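Local coordinates for putative transcription protein (Pseudomonas aeruginosa PAO1, PDB 4GCV), which probably binds DNA through an HxlR-type helix-turn-helix and is a putative oxidative-stress-sensing transcriptional regulator, at the interface of chains A and B. Sequence-based numbering; all coordinates share one arbitrary frame. Chains: chain A/B, Putative transcription protein.

Contacts 1, 2 and 3 sample one two-fold symmetric interface between two copies of the same chain. The C-alpha centres of contacts 1 and 2 lie about 15 Å apart, those of 1 and 3 about 19 Å, and those of 2 and 3 about 27 Å. Strand 111-115 of chain A enters contacts 2 and 1, strand 122-129 is used in contacts 1 and 3, and strand 140-144 in contacts 2 and 3. A:Arg120 and B:Leu129 of contact 1 recur in contact 3 as B:Arg120 and A:Leu129. Backbone pairing and charged groups thus tie together a dimer that may be the biological one.

Contact 1: the interface of chains A and B. Residues chain A 115, 120-121; chain B 129, 131, 133, 135, 139.
The end of strand 111-115 and the loop holding A:Arg120 and A:Pro121 meet, from chain B, the end of strand 122-129, the turn with B:Asp131 and B:Arg133, and strand 134-136. A:Glu115 reaches across because its chain is fully extended, CG lying opposite the backbone N (chi1 -180°). Its carboxylate meets the guanidinium of B:Arg133 at the edge, the planes 29° apart, in a salt bridge. The hydrogen bond from B:Arg133 NH1 to A:Glu115 OE2, 3.2 Å, lies close to the guanidinium plane but arrives on the syn side, 34° out of the carboxylate plane; the contacts to OE1 are weak. A long acid suits this place: the methyl CD1 of B:Leu129 lies 3.9 Å from the carboxylate carbon CD of A:Glu115, and B:Val135 CG1 flanks OE2 at 3.6 Å, a less polar setting that may strengthen the ion pair. B:Asp131 is a short acid shared by two arginines. Its OD1 accepts a hydrogen bond from the backbone N of B:Arg133 at 3.2 Å, which steadies the turn, and its OD2 also pairs with B:Arg133 NH2 at 3.6 Å. The same OD2 stands 3.0 Å from A:Arg120 NE, a salt bridge without a hydrogen bond, since the N-H points away.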
# COMPACT_ATOMS: atom_id res chain seq x y z
N GLU A 115 -13.08 -14.09 0.02
CA GLU A 115 -14.45 -13.60 0.21
C GLU A 115 -14.92 -14.11 1.55
O GLU A 115 -14.84 -15.31 1.83
CB GLU A 115 -15.42 -14.09 -0.87
CG GLU A 115 -16.83 -13.53 -0.61
CD GLU A 115 -17.93 -14.01 -1.55
OE1 GLU A 115 -17.86 -15.16 -2.06
OE2 GLU A 115 -18.89 -13.22 -1.76
N ARG A 120 -13.59 -18.42 -0.54
CA ARG A 120 -13.09 -18.25 -1.91
C ARG A 120 -12.01 -17.20 -2.02
O ARG A 120 -12.22 -16.06 -1.63
CB ARG A 120 -14.23 -17.90 -2.88
CG ARG A 120 -14.71 -19.04 -3.75
CD ARG A 120 -16.22 -18.94 -4.02
NE ARG A 120 -16.70 -19.82 -5.08
CZ ARG A 120 -17.62 -20.76 -4.93
NH1 ARG A 120 -18.19 -20.96 -3.75
NH2 ARG A 120 -17.99 -21.49 -5.97
N PRO A 121 -10.83 -17.60 -2.54
CA PRO A 121 -9.68 -16.72 -2.72
C PRO A 121 -9.97 -15.64 -3.74
O PRO A 121 -10.70 -15.88 -4.69
CB PRO A 121 -8.61 -17.66 -3.28
CG PRO A 121 -9.00 -19.01 -2.76
CD PRO A 121 -10.49 -19.00 -2.88
N LEU B 129 -13.17 -12.92 -7.93
CA LEU B 129 -13.02 -14.30 -7.53
C LEU B 129 -12.68 -15.20 -8.73
O LEU B 129 -12.69 -14.76 -9.88
CB LEU B 129 -14.29 -14.77 -6.83
CG LEU B 129 -14.67 -13.86 -5.65
CD1 LEU B 129 -15.81 -14.41 -4.83
CD2 LEU B 129 -13.44 -13.59 -4.75
N ASP B 131 -14.46 -17.80 -9.92
CA ASP B 131 -15.67 -18.13 -10.73
C ASP B 131 -16.07 -17.10 -11.81
O ASP B 131 -16.69 -17.46 -12.79
CB ASP B 131 -16.88 -18.43 -9.82
CG ASP B 131 -16.91 -17.53 -8.58
OD1 ASP B 131 -16.60 -16.32 -8.73
OD2 ASP B 131 -17.22 -18.04 -7.46
N ARG B 133 -17.26 -13.79 -10.59
CA ARG B 133 -17.93 -12.80 -9.75
C ARG B 133 -16.99 -11.75 -9.14
O ARG B 133 -15.85 -12.05 -8.75
CB ARG B 133 -18.65 -13.53 -8.62
CG ARG B 133 -19.83 -12.81 -7.92
CD ARG B 133 -20.88 -13.85 -7.34
NE ARG B 133 -20.23 -15.01 -6.72
CZ ARG B 133 -19.62 -15.00 -5.53
NH1 ARG B 133 -19.60 -13.91 -4.78
NH2 ARG B 133 -19.02 -16.09 -5.08
N VAL B 135 -16.83 -8.93 -6.06
CA VAL B 135 -17.40 -8.41 -4.82
C VAL B 135 -16.66 -7.18 -4.26
O VAL B 135 -15.48 -6.97 -4.54
CB VAL B 135 -17.48 -9.48 -3.72
CG1 VAL B 135 -18.38 -10.63 -4.16
CG2 VAL B 135 -16.07 -9.96 -3.34
N GLN B 139 -16.47 -6.87 1.70
CA GLN B 139 -16.95 -8.24 1.76
C GLN B 139 -15.85 -9.31 1.79
O GLN B 139 -16.15 -10.50 1.82
CB GLN B 139 -17.89 -8.50 0.59
CG GLN B 139 -19.34 -8.24 0.90
CD GLN B 139 -20.22 -8.56 -0.25
OE1 GLN B 139 -20.91 -7.69 -0.76
NE2 GLN B 139 -20.20 -9.83 -0.68

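Contact 2: the interface of chains A and B. Residues chain A 110-112; chain B 142-145, 156.
A:Gln112 and B:Gln143 lie side by side and point the same way across paired strands, their amide planes nearly coplanar at 14°. B:Gln143 NE2 approaches A:Gln112 OE1 at 3.3 Å, a weak hydrogen bond. Glutamine suits both positions because each amide can donate and accept, at the end of a chain long enough to reach its neighbour. B:Gln143 gets there with CG held between its backbone N and carbonyl carbon (chi1 64°) and the chain then extended. Beneath the amides the two backbones grip each other twice: A:Gln112 N donates to B:Gln143 O and B:Gln143 N to A:Gln112 O, both at 2.9 Å. A:Val111 and B:Val142 cross obliquely, meeting CG1 to CG1 at 3.7 Å; branched, apolar valine favours the strand and gives a compact contact. B:Leu156 CD1 stands more loosely by A:Val111 CG1, at 4.3 Å. Where strand 140-144 ends, B:Gly145 N donates to A:Ser110 O at 2.6 Å from above the carbonyl plane, 67° out of it, and glycine, lacking a side chain, may ease that close approach. The site thus joins the start of strand 111-115 to the end of strand 140-144 as an antiparallel sheet continuous across the two chains.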
# COMPACT_ATOMS: atom_id res chain seq x y z
N SER A 110 0.46 -18.70 3.11
CA SER A 110 0.21 -18.65 4.55
C SER A 110 -0.82 -17.55 4.94
O SER A 110 -1.52 -17.70 5.95
CB SER A 110 1.52 -18.39 5.30
OG SER A 110 2.60 -19.03 4.67
N VAL A 111 -0.91 -16.49 4.13
CA VAL A 111 -1.85 -15.39 4.31
C VAL A 111 -2.64 -15.25 3.01
O VAL A 111 -2.08 -15.17 1.92
CB VAL A 111 -1.16 -14.04 4.52
CG1 VAL A 111 -2.19 -12.92 4.91
CG2 VAL A 111 -0.08 -14.15 5.53
N GLN A 112 -3.96 -15.19 3.12
CA GLN A 112 -4.80 -15.24 1.94
C GLN A 112 -5.83 -14.17 2.03
O GLN A 112 -6.34 -13.87 3.10
CB GLN A 112 -5.54 -16.56 1.91
CG GLN A 112 -5.00 -17.58 0.97
CD GLN A 112 -5.81 -18.85 1.01
OE1 GLN A 112 -6.71 -19.01 1.85
NE2 GLN A 112 -5.52 -19.77 0.10
N VAL B 142 -8.76 -10.97 5.27
CA VAL B 142 -7.44 -11.54 5.34
C VAL B 142 -7.48 -12.70 6.34
O VAL B 142 -7.99 -12.55 7.44
CB VAL B 142 -6.43 -10.44 5.75
CG1 VAL B 142 -5.10 -11.02 6.23
CG2 VAL B 142 -6.22 -9.48 4.60
N GLN B 143 -6.99 -13.87 5.94
CA GLN B 143 -7.05 -15.03 6.81
C GLN B 143 -5.85 -15.93 6.61
O GLN B 143 -5.05 -15.70 5.71
CB GLN B 143 -8.33 -15.84 6.58
CG GLN B 143 -8.37 -16.43 5.20
CD GLN B 143 -9.35 -17.54 5.06
OE1 GLN B 143 -10.40 -17.55 5.71
NE2 GLN B 143 -9.04 -18.50 4.19
N ALA B 144 -5.74 -16.95 7.44
CA ALA B 144 -4.61 -17.85 7.35
C ALA B 144 -4.78 -18.77 6.16
O ALA B 144 -5.87 -19.24 5.89
CB ALA B 144 -4.43 -18.65 8.61
N GLY B 145 -3.67 -19.03 5.48
CA GLY B 145 -3.66 -19.86 4.29
C GLY B 145 -3.30 -21.29 4.61
O GLY B 145 -2.90 -21.58 5.74
N LEU B 156 -3.52 -14.41 13.08
CA LEU B 156 -4.66 -14.15 12.21
C LEU B 156 -5.98 -14.67 12.77
O LEU B 156 -6.08 -14.90 14.00
CB LEU B 156 -4.40 -14.73 10.81
CG LEU B 156 -3.24 -14.10 10.04
CD1 LEU B 156 -3.05 -14.77 8.66
CD2 LEU B 156 -3.38 -12.57 9.93

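Contact 3: the interface of chains A and B. Residues chain A 127-129, 140; chain B 113, 120, 122, 124.
B:Val122 forms the apolar centre, pushing both methyl branches against chain A. Its CG2 meets A:Leu129 CD2 and the sulfur SG of A:Cys140, each at 3.8 Å, and also touches A:Ala127 CB at 4.0 Å. CG1, opposite the backbone N (chi1 170°), also meets A:Ala127 CB at 4.0 Å, so the forked valine straddles the small alanine methyl, which may let the strands come close. A:Leu129 crosses the valine at a slant; its CG lies opposite its own carbonyl carbon (chi1 -56°), and the CD2 branch makes the touch. A:Cys140, small and only mildly polar, fits beside these carbons, with B:Leu113 CD1 next to its CB at 4.2 Å. Outward, the backbones pair antiparallel. A:Ala128 N donates to B:Ser124 O at 3.0 Å, while the return bond from B:Ser124 N to A:Ala128 O is weak at 3.4 Å. At the rim the hydroxyl OG of B:Ser124 faces A:Ala128 CB, and the aliphatic CG of B:Arg120 lies against A:Leu129 CB at 4.1 Å. This patch joins strand 122-129 of each chain to its counterpart, and so appears to bind the two copies into a dimer.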
# COMPACT_ATOMS: atom_id res chain seq x y z
N ALA A 127 -11.29 -2.56 -11.25
CA ALA A 127 -11.62 -1.20 -10.98
C ALA A 127 -13.03 -1.00 -11.50
O ALA A 127 -13.27 -1.23 -12.70
CB ALA A 127 -10.64 -0.28 -11.69
N ALA A 128 -13.96 -0.61 -10.60
CA ALA A 128 -15.30 -0.14 -10.95
C ALA A 128 -15.14 1.31 -11.35
O ALA A 128 -14.53 2.12 -10.61
CB ALA A 128 -16.25 -0.25 -9.76
N LEU A 129 -15.65 1.65 -12.52
CA LEU A 129 -15.46 2.99 -13.05
C LEU A 129 -16.70 3.85 -12.84
O LEU A 129 -17.78 3.35 -12.41
CB LEU A 129 -15.06 2.95 -14.55
CG LEU A 129 -13.81 2.12 -14.89
CD1 LEU A 129 -13.60 2.05 -16.40
CD2 LEU A 129 -12.48 2.62 -14.21
N CYS A 140 -5.67 0.48 -15.45
CA CYS A 140 -5.81 1.83 -14.92
C CYS A 140 -4.45 2.51 -14.75
O CYS A 140 -3.40 1.86 -14.84
CB CYS A 140 -6.58 1.82 -13.61
SG CYS A 140 -8.19 1.04 -13.86
N LEU B 113 -6.71 8.06 -9.91
CA LEU B 113 -6.64 6.75 -10.52
C LEU B 113 -7.74 6.72 -11.59
O LEU B 113 -8.93 6.87 -11.24
CB LEU B 113 -6.84 5.71 -9.41
CG LEU B 113 -6.77 4.20 -9.65
CD1 LEU B 113 -5.36 3.80 -10.16
CD2 LEU B 113 -7.16 3.42 -8.38
N ARG B 120 -11.42 7.98 -17.61
CA ARG B 120 -12.55 7.64 -16.71
C ARG B 120 -12.14 7.32 -15.27
O ARG B 120 -11.40 6.35 -15.03
CB ARG B 120 -13.34 6.47 -17.31
CG ARG B 120 -14.80 6.34 -16.90
CD ARG B 120 -15.65 7.55 -17.29
NE ARG B 120 -16.00 7.61 -18.71
CZ ARG B 120 -15.46 8.46 -19.59
NH1 ARG B 120 -14.52 9.32 -19.21
NH2 ARG B 120 -15.87 8.44 -20.85
N VAL B 122 -11.74 5.98 -11.53
CA VAL B 122 -12.02 4.78 -10.79
C VAL B 122 -12.82 5.15 -9.51
O VAL B 122 -12.28 5.83 -8.62
CB VAL B 122 -10.71 4.11 -10.38
CG1 VAL B 122 -10.95 2.96 -9.38
CG2 VAL B 122 -9.93 3.64 -11.64
N SER B 124 -14.03 2.67 -7.26
CA SER B 124 -13.50 1.82 -6.21
C SER B 124 -12.84 0.56 -6.73
O SER B 124 -13.04 0.18 -7.88
CB SER B 124 -14.60 1.40 -5.23
OG SER B 124 -15.66 0.80 -5.93